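Local coordinates for COG1633: Uncharacterized conserved protein (Magnetospirillum magnetotacticum, PDB 2OH3) that binds zinc through a four-helix bundle and is probably a rubrerythrin-like protein of the ferritin clan, its precise cellular role not being established, at residues 8-13 with 62-67. Residues are numbered along the deposited sequence; the frame is centred on the assembly and turned at random.
Sequences EFLAHA and RALELP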
loop_
_atom_site.group_PDB
_atom_site.type_symbol
_atom_site.label_atom_id
_atom_site.label_comp_id
_atom_site.label_asym_id
_atom_site.label_seq_id
_atom_site.Cartn_x
_atom_site.Cartn_y
_atom_site.Cartn_z
ATOM N N GLU A 8 10.968 -18.058 -1.568
ATOM C CA GLU A 8 10.624 -16.896 -0.780
ATOM C C GLU A 8 11.329 -15.658 -1.291
ATOM O O GLU A 8 10.691 -14.617 -1.416
ATOM C CB GLU A 8 10.961 -17.114 0.696
ATOM C CG GLU A 8 10.040 -18.092 1.371
ATOM C CD GLU A 8 10.492 -18.445 2.778
ATOM O OE1 GLU A 8 11.706 -18.448 3.069
ATOM O OE2 GLU A 8 9.607 -18.714 3.605
ATOM N N PHE A 9 12.622 -15.775 -1.599
ATOM C CA PHE A 9 13.387 -14.640 -2.136
ATOM C C PHE A 9 12.825 -14.148 -3.482
ATOM O O PHE A 9 12.582 -12.949 -3.662
ATOM C CB PHE A 9 14.863 -14.983 -2.261
ATOM C CG PHE A 9 15.720 -13.853 -2.808
ATOM C CD1 PHE A 9 16.201 -12.865 -1.980
ATOM C CD2 PHE A 9 16.034 -13.791 -4.159
ATOM C CE1 PHE A 9 16.977 -11.849 -2.474
ATOM C CE2 PHE A 9 16.786 -12.760 -4.658
ATOM C CZ PHE A 9 17.272 -11.813 -3.830
ATOM N N LEU A 10 12.590 -15.077 -4.408
ATOM C CA LEU A 10 12.053 -14.721 -5.707
ATOM C C LEU A 10 10.645 -14.106 -5.582
ATOM O O LEU A 10 10.335 -13.165 -6.298
ATOM C CB LEU A 10 12.058 -15.922 -6.634
ATOM C CG LEU A 10 13.484 -16.423 -6.972
ATOM C CD1 LEU A 10 13.372 -17.637 -7.866
ATOM C CD2 LEU A 10 14.344 -15.315 -7.614
ATOM N N ALA A 11 9.833 -14.586 -4.651
ATOM C CA ALA A 11 8.515 -13.991 -4.382
ATOM C C ALA A 11 8.654 -12.571 -3.909
ATOM O O ALA A 11 7.897 -11.684 -4.342
ATOM C CB ALA A 11 7.709 -14.828 -3.363
ATOM N N HIS A 12 9.626 -12.331 -3.034
ATOM C CA HIS A 12 9.894 -10.981 -2.581
ATOM C C HIS A 12 10.347 -10.098 -3.746
ATOM O O HIS A 12 9.800 -9.027 -4.015
ATOM C CB HIS A 12 10.937 -10.964 -1.470
ATOM C CG HIS A 12 10.363 -11.104 -0.099
ATOM N ND1 HIS A 12 10.039 -12.330 0.459
ATOM C CD2 HIS A 12 10.087 -10.176 0.850
ATOM C CE1 HIS A 12 9.574 -12.147 1.682
ATOM N NE2 HIS A 12 9.589 -10.852 1.941
ATOM N N ALA A 13 11.335 -10.559 -4.476
ATOM C CA ALA A 13 11.843 -9.796 -5.587
ATOM C C ALA A 13 10.776 -9.433 -6.621
ATOM O O ALA A 13 10.732 -8.288 -7.079
ATOM C CB ALA A 13 13.021 -10.539 -6.224
ATOM N N ARG A 62 9.651 -19.462 -12.603
ATOM C CA ARG A 62 8.893 -20.528 -13.238
ATOM C C ARG A 62 9.283 -21.897 -12.684
ATOM O O ARG A 62 8.525 -22.832 -12.746
ATOM C CB ARG A 62 9.150 -20.556 -14.736
ATOM C CG ARG A 62 8.630 -19.396 -15.521
ATOM C CD ARG A 62 9.230 -19.394 -16.947
ATOM N NE ARG A 62 8.924 -20.611 -17.701
ATOM N N ALA A 63 10.499 -22.022 -12.174
ATOM C CA ALA A 63 10.968 -23.301 -11.630
ATOM C C ALA A 63 10.351 -23.616 -10.280
ATOM O O ALA A 63 10.481 -24.730 -9.801
ATOM C CB ALA A 63 12.464 -23.278 -11.486
ATOM N N LEU A 64 9.709 -22.639 -9.645
ATOM C CA LEU A 64 9.319 -22.820 -8.266
ATOM C C LEU A 64 7.871 -22.451 -7.954
ATOM O O LEU A 64 7.292 -21.575 -8.570
ATOM C CB LEU A 64 10.264 -22.022 -7.386
ATOM C CG LEU A 64 11.763 -22.363 -7.484
ATOM C CD1 LEU A 64 12.595 -21.395 -6.641
ATOM C CD2 LEU A 64 12.055 -23.775 -7.050
ATOM N N GLU A 65 7.307 -23.134 -6.967
ATOM C CA GLU A 65 6.036 -22.735 -6.401
ATOM C C GLU A 65 6.326 -21.583 -5.447
ATOM O O GLU A 65 7.047 -21.764 -4.454
ATOM C CB GLU A 65 5.406 -23.898 -5.657
ATOM C CG GLU A 65 3.928 -23.746 -5.471
ATOM C CD GLU A 65 3.395 -24.650 -4.387
ATOM O OE1 GLU A 65 3.934 -25.772 -4.204
ATOM O OE2 GLU A 65 2.433 -24.213 -3.716
ATOM N N LEU A 66 5.800 -20.399 -5.749
ATOM C CA LEU A 66 6.120 -19.224 -4.935
ATOM C C LEU A 66 5.081 -19.028 -3.834
ATOM O O LEU A 66 3.904 -19.276 -4.062
ATOM C CB LEU A 66 6.188 -17.975 -5.810
ATOM C CG LEU A 66 7.265 -17.849 -6.893
ATOM C CD1 LEU A 66 7.268 -16.439 -7.466
ATOM C CD2 LEU A 66 8.667 -18.193 -6.410
ATOM N N PRO A 67 5.507 -18.584 -2.628
ATOM C CA PRO A 67 4.508 -18.259 -1.623
ATOM C C PRO A 67 3.859 -16.931 -1.942
ATOM O O PRO A 67 4.491 -16.044 -2.525
ATOM C CB PRO A 67 5.318 -18.197 -0.314
ATOM C CG PRO A 67 6.706 -17.850 -0.724
ATOM C CD PRO A 67 6.886 -18.369 -2.141
#
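Glu8, whose CG meets CG of Pro67, also fixes the imidazole of His12: its carbonyl O lies at the edge of that ring, in the ring plane, and takes a hydrogen bond from His12 ND1 at 3.0 Å with an N-H...O angle of 160°. The imidazole donor stands above the carbonyl plane, while His12 N reaches the same oxygen from the opposite face, so two bonds grip this helix carbonyl. Tyr111 stacks on the His12 ring.

Across the contact the side chains meet one another through carbon atoms alone. Pro67 brings the CG-CD side of its ring against the helix. Its CG lies 3.9 Å from Glu8 CG, the two side chains crossing at about a right angle, and its CD lies 3.8 Å from Ala11 CB. That methyl also sits 3.5 Å from the backbone carbonyl O of Pro67. Glu8 CG stands beside its own backbone N (chi1 -71°), and the extended chain beyond carries OE1 to a hydrogen bond with Thr5 N. Next along, Leu66 forks over the helix, CD1 4.1 Å from Ala11 CA and CD2 4.1 Å from Leu10 CB. Leu10 CD1 then meets Leu64 CD1 at 4.0 Å, while Leu10 also packs on Ile57 and Arg60. An alanine in place of Pro67 would probably leave Glu8 CG and Ala11 CB without their ring partners and let the loop backbone turn more freely.

Residues 62-67 thus run back over the first turns of helix 6-33 just after helix 37-61 ends, beginning the long connection to helix 94-118 that joins the two helical pairs of a ferritin-like four-helix bundle.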